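Local coordinates for catalase (Corynebacterium glutamicum, PDB 4B7H), which breaks down hydrogen peroxide to water and oxygen at a haem iron, binds NADPH, and is inhibited by nitric oxide, at residues S4-V10 against A76-L80; P456-R461 against V498-L502; E470-I476 against R505-L509. All coordinates share one frame; numbering follows the deposited sequence.

Interaction 1: S4-V10 against A76-L80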
loop_
_atom_site.group_PDB
_atom_site.type_symbol
_atom_site.label_atom_id
_atom_site.label_comp_id
_atom_site.label_asym_id
_atom_site.label_seq_id
_atom_site.Cartn_x
_atom_site.Cartn_y
_atom_site.Cartn_z
ATOM N N SER A 4 -25.233 20.355 -17.697
ATOM C CA SER A 4 -25.636 19.714 -16.454
ATOM C C SER A 4 -25.092 20.515 -15.294
ATOM O O SER A 4 -23.984 21.053 -15.378
ATOM C CB SER A 4 -25.074 18.298 -16.371
ATOM O OG SER A 4 -25.347 17.748 -15.097
ATOM N N ALA A 5 -25.843 20.574 -14.198
ATOM C CA ALA A 5 -25.342 21.200 -12.978
ATOM C C ALA A 5 -24.112 20.465 -12.454
ATOM O O ALA A 5 -23.344 21.008 -11.657
ATOM C CB ALA A 5 -26.424 21.248 -11.912
ATOM N N ALA A 6 -23.918 19.231 -12.910
ATOM C CA ALA A 6 -22.771 18.437 -12.484
ATOM C C ALA A 6 -21.503 18.695 -13.305
ATOM O O ALA A 6 -20.456 18.113 -13.009
ATOM C CB ALA A 6 -23.120 16.950 -12.499
ATOM N N ASP A 7 -21.590 19.551 -14.325
ATOM C CA ASP A 7 -20.439 19.828 -15.197
ATOM C C ASP A 7 -19.200 20.297 -14.429
ATOM O O ASP A 7 -18.085 19.849 -14.710
ATOM C CB ASP A 7 -20.807 20.847 -16.284
ATOM C CG ASP A 7 -21.720 20.266 -17.351
ATOM O OD1 ASP A 7 -21.827 19.026 -17.424
ATOM O OD2 ASP A 7 -22.321 21.046 -18.124
ATOM N N GLN A 8 -19.406 21.190 -13.464
ATOM C CA GLN A 8 -18.350 21.661 -12.569
ATOM C C GLN A 8 -17.576 20.487 -11.987
ATOM O O GLN A 8 -16.346 20.437 -12.064
ATOM C CB GLN A 8 -18.961 22.502 -11.435
ATOM C CG GLN A 8 -20.185 21.855 -10.744
ATOM C CD GLN A 8 -20.794 22.723 -9.657
ATOM O OE1 GLN A 8 -22.012 22.896 -9.597
ATOM N NE2 GLN A 8 -19.954 23.262 -8.786
ATOM N N ILE A 9 -18.311 19.533 -11.433
ATOM C CA ILE A 9 -17.715 18.389 -10.763
ATOM C C ILE A 9 -16.980 17.486 -11.757
ATOM O O ILE A 9 -15.814 17.119 -11.542
ATOM C CB ILE A 9 -18.790 17.566 -10.020
ATOM C CG1 ILE A 9 -19.539 18.437 -9.007
ATOM C CG2 ILE A 9 -18.172 16.350 -9.347
ATOM C CD1 ILE A 9 -18.645 19.155 -8.069
ATOM N N VAL A 10 -17.647 17.127 -12.853
ATOM C CA VAL A 10 -17.065 16.140 -13.765
ATOM C C VAL A 10 -15.907 16.668 -14.610
ATOM O O VAL A 10 -15.160 15.880 -15.187
ATOM C CB VAL A 10 -18.115 15.447 -14.670
ATOM C CG1 VAL A 10 -19.182 14.755 -13.826
ATOM C CG2 VAL A 10 -18.748 16.438 -15.638
ATOM N N ALA A 76 -23.288 7.672 -13.129
ATOM C CA ALA A 76 -23.587 8.866 -13.900
ATOM C C ALA A 76 -23.729 10.038 -12.961
ATOM O O ALA A 76 -23.624 9.894 -11.743
ATOM C CB ALA A 76 -24.870 8.673 -14.696
ATOM N N PHE A 77 -23.974 11.205 -13.540
ATOM C CA PHE A 77 -24.103 12.429 -12.774
ATOM C C PHE A 77 -25.377 13.124 -13.204
ATOM O O PHE A 77 -25.934 12.819 -14.258
ATOM C CB PHE A 77 -22.867 13.320 -12.979
ATOM C CG PHE A 77 -21.606 12.705 -12.456
ATOM C CD1 PHE A 77 -20.911 11.770 -13.212
ATOM C CD2 PHE A 77 -21.127 13.039 -11.196
ATOM C CE1 PHE A 77 -19.746 11.184 -12.720
ATOM C CE2 PHE A 77 -19.973 12.460 -10.693
ATOM C CZ PHE A 77 -19.276 11.528 -11.461
ATOM N N GLY A 78 -25.846 14.053 -12.386
ATOM C CA GLY A 78 -27.125 14.677 -12.659
ATOM C C GLY A 78 -27.508 15.736 -11.651
ATOM O O GLY A 78 -26.647 16.435 -11.114
ATOM N N GLU A 79 -28.812 15.860 -11.409
ATOM C CA GLU A 79 -29.364 16.989 -10.658
ATOM C C GLU A 79 -30.528 16.546 -9.793
ATOM O O GLU A 79 -31.403 15.790 -10.251
ATOM C CB GLU A 79 -29.860 18.078 -11.626
ATOM C CG GLU A 79 -28.816 18.541 -12.629
ATOM C CD GLU A 79 -29.371 19.423 -13.730
ATOM O OE1 GLU A 79 -30.567 19.794 -13.686
ATOM O OE2 GLU A 79 -28.599 19.752 -14.656
ATOM N N LEU A 80 -30.547 17.034 -8.553
ATOM C CA LEU A 80 -31.699 16.898 -7.667
ATOM C C LEU A 80 -32.492 18.202 -7.686
ATOM O O LEU A 80 -31.926 19.273 -7.465
ATOM C CB LEU A 80 -31.229 16.617 -6.236
ATOM C CG LEU A 80 -32.291 16.661 -5.131
ATOM C CD1 LEU A 80 -33.273 15.511 -5.292
ATOM C CD2 LEU A 80 -31.632 16.638 -3.757
#
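V10 of helix 7-11 and A6 of the turn before it meet F77 and G78 of strand 73-82. This strand belongs to the antiparallel sheet that forms the beta-barrel of the catalase fold. The short helix 7-11 opens with a capping box made by S4 and D7. S4 OG accepts from the backbone N of A6, and D7 OD2 accepts from the backbone N of S4 at 3.0 Å. The second bond comes in from above the carboxylate plane. S4 OG is also hydrogen-bonded to N313, and D7 OD1 forms a salt bridge with R314, so the cap is joined to strand 305-314 as well.

One hydrogen bond crosses between the segments. The backbone N of A5 donates to E79 OE2 at 2.9 Å, with an N-H...O angle of 164°. It arrives on the anti side of the carboxylate, 35° out of its plane. E79 reaches the turn because its chain is extended beyond CG (chi2 170°). OE2 also takes a bond from N313 ND2, and OE1 is paired with H81 NE2, so both oxygens have partners. A5 CB rests against E79 CG at 3.7 Å.

The rest is apolar packing. A6 CB lies 3.7 Å from F77 CB. A104 of the adjoining strand 100-108 and Y131 of strand 125-132 also touch F77, and its side chain is about 11 Å from a haem. V10 CG1 lies over the centre of one face of the F77 ring in a CH-pi contact, 3.5 Å from the centroid.

Interaction 2: P456-R461 against V498-L502. With NDP (NADPH dihydro-nicotinamide-adenine-dinucleotide phosphate), chain H.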
loop_
_atom_site.group_PDB
_atom_site.type_symbol
_atom_site.label_atom_id
_atom_site.label_comp_id
_atom_site.label_asym_id
_atom_site.label_seq_id
_atom_site.Cartn_x
_atom_site.Cartn_y
_atom_site.Cartn_z
ATOM N N PRO A 456 -42.448 -11.070 4.821
ATOM C CA PRO A 456 -42.472 -11.723 3.504
ATOM C C PRO A 456 -43.744 -12.539 3.294
ATOM O O PRO A 456 -44.167 -12.713 2.150
ATOM C CB PRO A 456 -41.238 -12.643 3.530
ATOM C CG PRO A 456 -40.893 -12.799 4.987
ATOM C CD PRO A 456 -41.274 -11.484 5.613
ATOM N N GLY A 457 -44.338 -13.044 4.374
ATOM C CA GLY A 457 -45.617 -13.738 4.287
ATOM C C GLY A 457 -46.717 -12.820 3.780
ATOM O O GLY A 457 -47.520 -13.209 2.932
ATOM N N ILE A 458 -46.739 -11.594 4.301
ATOM C CA ILE A 458 -47.661 -10.552 3.854
ATOM C C ILE A 458 -47.438 -10.195 2.378
ATOM O O ILE A 458 -48.395 -10.050 1.606
ATOM C CB ILE A 458 -47.548 -9.289 4.746
ATOM C CG1 ILE A 458 -48.136 -9.565 6.133
ATOM C CG2 ILE A 458 -48.271 -8.113 4.115
ATOM C CD1 ILE A 458 -47.895 -8.455 7.147
ATOM N N LEU A 459 -46.177 -10.050 1.984
ATOM C CA LEU A 459 -45.852 -9.807 0.581
ATOM C C LEU A 459 -46.455 -10.911 -0.294
ATOM O O LEU A 459 -47.135 -10.629 -1.281
ATOM C CB LEU A 459 -44.334 -9.718 0.381
ATOM C CG LEU A 459 -43.759 -9.617 -1.042
ATOM C CD1 LEU A 459 -44.263 -8.376 -1.773
ATOM C CD2 LEU A 459 -42.229 -9.625 -1.003
ATOM N N TYR A 460 -46.236 -12.163 0.097
ATOM C CA TYR A 460 -46.769 -13.302 -0.647
ATOM C C TYR A 460 -48.300 -13.360 -0.662
ATOM O O TYR A 460 -48.909 -13.561 -1.712
ATOM C CB TYR A 460 -46.196 -14.617 -0.097
ATOM C CG TYR A 460 -46.573 -15.829 -0.919
ATOM C CD1 TYR A 460 -45.916 -16.116 -2.109
ATOM C CD2 TYR A 460 -47.595 -16.679 -0.513
ATOM C CE1 TYR A 460 -46.264 -17.227 -2.874
ATOM C CE2 TYR A 460 -47.948 -17.793 -1.268
ATOM C CZ TYR A 460 -47.281 -18.058 -2.444
ATOM O OH TYR A 460 -47.629 -19.159 -3.193
ATOM N N ARG A 461 -48.917 -13.180 0.500
ATOM C CA ARG A 461 -50.358 -13.394 0.638
ATOM C C ARG A 461 -51.220 -12.200 0.244
ATOM O O ARG A 461 -52.381 -12.376 -0.142
ATOM C CB ARG A 461 -50.698 -13.810 2.072
ATOM C CG ARG A 461 -50.212 -15.202 2.445
ATOM C CD ARG A 461 -50.666 -15.599 3.839
ATOM N NE ARG A 461 -49.964 -14.859 4.888
ATOM C CZ ARG A 461 -48.784 -15.213 5.395
ATOM N NH1 ARG A 461 -48.158 -16.296 4.948
ATOM N NH2 ARG A 461 -48.228 -14.479 6.351
ATOM N N VAL A 498 -42.358 -18.831 5.799
ATOM C CA VAL A 498 -42.858 -17.647 5.103
ATOM C C VAL A 498 -44.349 -17.822 4.791
ATOM O O VAL A 498 -45.181 -16.970 5.136
ATOM C CB VAL A 498 -42.050 -17.362 3.812
ATOM C CG1 VAL A 498 -42.712 -16.265 3.002
ATOM C CG2 VAL A 498 -40.612 -16.980 4.160
ATOM N N ASP A 499 -44.681 -18.943 4.157
ATOM C CA ASP A 499 -46.064 -19.268 3.816
ATOM C C ASP A 499 -46.145 -20.740 3.427
ATOM O O ASP A 499 -45.329 -21.228 2.638
ATOM C CB ASP A 499 -46.553 -18.384 2.666
ATOM C CG ASP A 499 -47.969 -18.696 2.261
ATOM O OD1 ASP A 499 -48.159 -19.613 1.432
ATOM O OD2 ASP A 499 -48.893 -18.031 2.771
ATOM N N GLU A 500 -47.122 -21.452 3.980
ATOM C CA GLU A 500 -47.203 -22.888 3.755
ATOM C C GLU A 500 -47.486 -23.238 2.296
ATOM O O GLU A 500 -47.024 -24.266 1.805
ATOM C CB GLU A 500 -48.252 -23.525 4.664
ATOM C CG GLU A 500 -47.809 -23.651 6.106
ATOM C CD GLU A 500 -48.813 -24.399 6.955
ATOM O OE1 GLU A 500 -50.032 -24.182 6.775
ATOM O OE2 GLU A 500 -48.385 -25.215 7.800
ATOM N N ASN A 501 -48.242 -22.393 1.600
ATOM C CA ASN A 501 -48.523 -22.663 0.194
ATOM C C ASN A 501 -47.300 -22.392 -0.678
ATOM O O ASN A 501 -47.001 -23.149 -1.598
ATOM C CB ASN A 501 -49.747 -21.877 -0.278
ATOM C CG ASN A 501 -51.001 -22.298 0.434
ATOM O OD1 ASN A 501 -51.333 -23.484 0.479
ATOM N ND2 ASN A 501 -51.692 -21.337 1.031
ATOM N N LEU A 502 -46.576 -21.319 -0.372
ATOM C CA LEU A 502 -45.313 -21.059 -1.054
ATOM C C LEU A 502 -44.331 -22.209 -0.811
ATOM O O LEU A 502 -43.714 -22.724 -1.744
ATOM C CB LEU A 502 -44.698 -19.742 -0.577
ATOM C CG LEU A 502 -43.296 -19.432 -1.107
ATOM C CD1 LEU A 502 -43.265 -19.361 -2.636
ATOM C CD2 LEU A 502 -42.820 -18.124 -0.502
HETATM P PA NDP H . -48.483 -1.786 0.057
HETATM O O1A NDP H . -49.534 -2.462 -0.744
HETATM O O2A NDP H . -48.836 -0.381 0.405
HETATM O O5B NDP H . -47.120 -1.815 -0.784
HETATM C C5B NDP H . -46.676 -3.011 -1.378
HETATM C C4B NDP H . -45.341 -2.699 -2.033
HETATM O O4B NDP H . -44.824 -3.884 -2.621
HETATM C C3B NDP H . -45.498 -1.652 -3.137
HETATM O O3B NDP H . -44.445 -0.709 -3.058
HETATM C C2B NDP H . -45.410 -2.496 -4.395
HETATM O O2B NDP H . -44.994 -1.811 -5.560
HETATM C C1B NDP H . -44.435 -3.572 -3.937
HETATM N N9A NDP H . -44.359 -4.723 -4.858
HETATM C C8A NDP H . -45.228 -5.043 -5.870
HETATM N N7A NDP H . -44.781 -6.158 -6.492
HETATM C C5A NDP H . -43.631 -6.555 -5.893
HETATM C C6A NDP H . -42.768 -7.622 -6.129
HETATM N N6A NDP H . -42.816 -8.279 -7.288
HETATM N N1A NDP H . -41.659 -7.776 -5.328
HETATM C C2A NDP H . -41.399 -6.878 -4.313
HETATM N N3A NDP H . -42.256 -5.819 -4.087
HETATM C C4A NDP H . -43.355 -5.660 -4.866
HETATM O O3 NDP H . -48.193 -2.690 1.369
HETATM P PN NDP H . -47.117 -2.339 2.522
HETATM O O1N NDP H . -46.424 -1.052 2.228
HETATM O O2N NDP H . -47.816 -2.543 3.814
HETATM O O5D NDP H . -46.039 -3.527 2.385
HETATM C C5D NDP H . -46.469 -4.853 2.141
HETATM C C4D NDP H . -45.285 -5.693 1.711
HETATM O O4D NDP H . -44.777 -5.174 0.499
HETATM C C3D NDP H . -44.154 -5.620 2.726
HETATM O O3D NDP H . -44.244 -6.668 3.679
HETATM C C2D NDP H . -42.913 -5.703 1.855
HETATM O O2D NDP H . -42.519 -7.041 1.728
HETATM C C1D NDP H . -43.355 -5.224 0.476
HETATM N N1N NDP H . -42.802 -3.891 0.152
HETATM C C2N NDP H . -42.893 -2.898 1.084
HETATM C C3N NDP H . -42.403 -1.621 0.855
HETATM C C7N NDP H . -42.536 -0.610 1.947
HETATM O O7N NDP H . -41.579 0.405 2.037
HETATM N N7N NDP H . -43.534 -0.702 2.820
HETATM C C4N NDP H . -41.734 -1.236 -0.447
HETATM C C5N NDP H . -41.686 -2.397 -1.398
HETATM C C6N NDP H . -42.209 -3.647 -1.062
HETATM P P2B NDP H . -46.079 -1.211 -6.596
HETATM O O1X NDP H . -46.996 -2.341 -7.016
HETATM O O2X NDP H . -46.846 -0.113 -5.891
HETATM O O3X NDP H . -45.303 -0.655 -7.776
HETATM O O HOH W 1 -45.648 -15.578 7.450
#
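Y460 CG and D499 CG both stand anti to their backbone N (chi1 -173° and 179°), bringing the tyrosine ring up to the D499 carboxylate. R461 bends at chi3 (-71°), which turns its guanidinium back toward the end of helix 487-498. The contact joins helix 454-463 to the start of helix 500-514 in the C-terminal helical region. R461 NH1 donates to D499 OD2 at 2.9 Å, in a salt bridge using the anti lone pair of OD2. The guanidinium and carboxylate planes are turned only slightly against each other. NH1 also donates to V498 O at 3.1 Å, on a lone pair in the carbonyl plane. A water joins R461 NH2 to the same carbonyl.

D499 is the N-cap of helix 500-514. Its OD1 accepts from L502 N at 2.9 Å and, weakly, from N501 N, and lies 3.3 Å from Y460 CE2. L502 CB makes a CH-pi contact over one face of the Y460 ring, toward its rim, 3.7 Å from the centroid. P456 CB packs on V498 CG1. L459 of helix 454-463 lines the NADPH site, with CB 3.5 Å from O2D.

The arginine charge and the helix N-terminus would both be expected to stabilise the D499 anion.

Interaction 3: E470-I476 against R505-L509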
loop_
_atom_site.group_PDB
_atom_site.type_symbol
_atom_site.label_atom_id
_atom_site.label_comp_id
_atom_site.label_asym_id
_atom_site.label_seq_id
_atom_site.Cartn_x
_atom_site.Cartn_y
_atom_site.Cartn_z
ATOM N N GLU A 470 -46.099 -17.611 -8.479
ATOM C CA GLU A 470 -45.610 -18.813 -9.144
ATOM C C GLU A 470 -44.155 -18.655 -9.587
ATOM O O GLU A 470 -43.335 -19.547 -9.356
ATOM C CB GLU A 470 -46.504 -19.188 -10.330
ATOM C CG GLU A 470 -46.002 -20.372 -11.160
ATOM C CD GLU A 470 -46.066 -21.710 -10.434
ATOM O OE1 GLU A 470 -46.730 -21.811 -9.373
ATOM O OE2 GLU A 470 -45.455 -22.681 -10.938
ATOM N N ARG A 471 -43.829 -17.525 -10.213
ATOM C CA ARG A 471 -42.440 -17.282 -10.611
ATOM C C ARG A 471 -41.491 -17.295 -9.411
ATOM O O ARG A 471 -40.373 -17.800 -9.507
ATOM C CB ARG A 471 -42.299 -15.980 -11.406
ATOM C CG ARG A 471 -42.950 -16.043 -12.782
ATOM C CD ARG A 471 -42.588 -14.839 -13.641
ATOM N NE ARG A 471 -43.100 -13.595 -13.080
ATOM C CZ ARG A 471 -44.335 -13.137 -13.262
ATOM N NH1 ARG A 471 -45.208 -13.833 -13.985
ATOM N NH2 ARG A 471 -44.699 -11.988 -12.709
ATOM N N LEU A 472 -41.949 -16.757 -8.280
ATOM C CA LEU A 472 -41.169 -16.786 -7.043
ATOM C C LEU A 472 -40.781 -18.218 -6.674
ATOM O O LEU A 472 -39.609 -18.504 -6.418
ATOM C CB LEU A 472 -41.955 -16.138 -5.901
ATOM C CG LEU A 472 -41.344 -16.207 -4.500
ATOM C CD1 LEU A 472 -39.990 -15.480 -4.430
ATOM C CD2 LEU A 472 -42.315 -15.621 -3.492
ATOM N N ALA A 473 -41.756 -19.122 -6.653
ATOM C CA ALA A 473 -41.480 -20.519 -6.321
ATOM C C ALA A 473 -40.528 -21.150 -7.332
ATOM O O ALA A 473 -39.641 -21.933 -6.968
ATOM C CB ALA A 473 -42.781 -21.316 -6.238
ATOM N N ASP A 474 -40.714 -20.811 -8.606
ATOM C CA ASP A 474 -39.872 -21.352 -9.664
ATOM C C ASP A 474 -38.442 -20.845 -9.512
ATOM O O ASP A 474 -37.487 -21.611 -9.654
ATOM C CB ASP A 474 -40.418 -20.962 -11.037
ATOM C CG ASP A 474 -39.898 -21.855 -12.143
ATOM O OD1 ASP A 474 -39.868 -23.095 -11.951
ATOM O OD2 ASP A 474 -39.520 -21.320 -13.209
ATOM N N ASN A 475 -38.296 -19.554 -9.217
ATOM C CA ASN A 475 -36.971 -18.963 -9.040
ATOM C C ASN A 475 -36.243 -19.569 -7.851
ATOM O O ASN A 475 -35.052 -19.883 -7.933
ATOM C CB ASN A 475 -37.074 -17.453 -8.842
ATOM C CG ASN A 475 -37.608 -16.731 -10.064
ATOM O OD1 ASN A 475 -37.584 -17.254 -11.183
ATOM N ND2 ASN A 475 -38.096 -15.517 -9.852
ATOM N N ILE A 476 -36.954 -19.718 -6.737
ATOM C CA ILE A 476 -36.361 -20.302 -5.542
ATOM C C ILE A 476 -35.862 -21.716 -5.834
ATOM O O ILE A 476 -34.725 -22.062 -5.509
ATOM C CB ILE A 476 -37.372 -20.354 -4.381
ATOM C CG1 ILE A 476 -37.714 -18.941 -3.886
ATOM C CG2 ILE A 476 -36.835 -21.224 -3.257
ATOM C CD1 ILE A 476 -39.004 -18.870 -3.058
ATOM N N ARG A 505 -45.150 -25.313 -2.813
ATOM C CA ARG A 505 -44.876 -25.165 -4.238
ATOM C C ARG A 505 -43.370 -25.199 -4.515
ATOM O O ARG A 505 -42.929 -25.781 -5.508
ATOM C CB ARG A 505 -45.511 -23.881 -4.773
ATOM C CG ARG A 505 -45.459 -23.736 -6.290
ATOM C CD ARG A 505 -46.210 -24.859 -6.992
ATOM N NE ARG A 505 -46.206 -24.679 -8.443
ATOM C CZ ARG A 505 -46.208 -25.677 -9.321
ATOM N NH1 ARG A 505 -46.225 -26.938 -8.900
ATOM N NH2 ARG A 505 -46.194 -25.416 -10.622
ATOM N N VAL A 506 -42.588 -24.587 -3.627
ATOM C CA VAL A 506 -41.135 -24.609 -3.747
ATOM C C VAL A 506 -40.620 -26.049 -3.730
ATOM O O VAL A 506 -39.824 -26.440 -4.587
ATOM C CB VAL A 506 -40.465 -23.796 -2.620
ATOM C CG1 VAL A 506 -38.975 -24.136 -2.507
ATOM C CG2 VAL A 506 -40.654 -22.291 -2.857
ATOM N N LYS A 507 -41.089 -26.850 -2.776
ATOM C CA LYS A 507 -40.628 -28.235 -2.683
ATOM C C LYS A 507 -41.062 -29.049 -3.906
ATOM O O LYS A 507 -40.279 -29.834 -4.442
ATOM C CB LYS A 507 -41.107 -28.899 -1.388
ATOM C CG LYS A 507 -40.622 -30.335 -1.223
ATOM C CD LYS A 507 -40.952 -30.898 0.160
ATOM C CE LYS A 507 -40.440 -32.325 0.296
ATOM N NZ LYS A 507 -40.645 -32.894 1.661
ATOM N N GLU A 508 -42.304 -28.855 -4.343
ATOM C CA GLU A 508 -42.810 -29.501 -5.554
ATOM C C GLU A 508 -41.908 -29.247 -6.755
ATOM O O GLU A 508 -41.496 -30.174 -7.458
ATOM C CB GLU A 508 -44.181 -28.937 -5.910
ATOM C CG GLU A 508 -45.349 -29.596 -5.249
ATOM C CD GLU A 508 -46.601 -29.408 -6.072
ATOM O OE1 GLU A 508 -46.883 -28.249 -6.452
ATOM O OE2 GLU A 508 -47.281 -30.417 -6.365
ATOM N N LEU A 509 -41.624 -27.974 -7.006
ATOM C CA LEU A 509 -40.846 -27.603 -8.175
ATOM C C LEU A 509 -39.405 -28.061 -8.035
ATOM O O LEU A 509 -38.807 -28.532 -8.998
ATOM C CB LEU A 509 -40.924 -26.095 -8.406
ATOM C CG LEU A 509 -42.282 -25.608 -8.925
ATOM C CD1 LEU A 509 -42.358 -24.082 -8.949
ATOM C CD2 LEU A 509 -42.556 -26.191 -10.313
#
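The R505 guanidinium has L509 CD2 toward the rim of one face, 3.6 Å above the plane, and the carboxylates of E470 and E508 at its edge. These three charged residues form a salt-bridge network at one margin of a helix pair in the C-terminal helical region of the catalase. R505 grips E470 side-on with two nitrogens. NE donates to OE1 at 3.1 Å on the syn lone pair, and NH2 donates to OE2 at 2.9 Å. NE also reaches OE2 weakly. R505 NH1 donates to E508 OE1 on its own helix, from above that carboxylate plane. Bends at chi2 in E470 (69°) and R505 (61°) help turn the two charged ends together.

The short helix segments cross at -50°, with axes 8.4 Å apart at closest approach. A473 and V506 have CA atoms only 4.8 Å apart, consistent with the small A473 side chain at the crossing. A473 CB packs on R505 CG at 3.6 Å. I476 CG2 meets V506 CG1 at 3.7 Å, the two side chains nearly perpendicular, and W495 of helix 487-498 touches both. D474 OD1 forms a salt bridge with K513. L509 CD1 reaches the backbone of helix 466-479, 3.7 Å from D474 N.

From the N terminus, interaction 1 comes first. It closes a span of 65 residues and lays the start of the chain on strand 73-82 of the barrel. It is complete before the other two open, and its centre lies 43 to 44 Å from theirs, on the opposite side of the chain's centre. Interactions 2 and 3 fall in the C-terminal helical region, where their segments alternate and so cross. Helices 454-463 and 466-479, which follow each other, each meet part of 498-509, and helix 500-514 serves both contacts. The two centres are 12 Å apart. L472 joins them by packing on Y460 and L502.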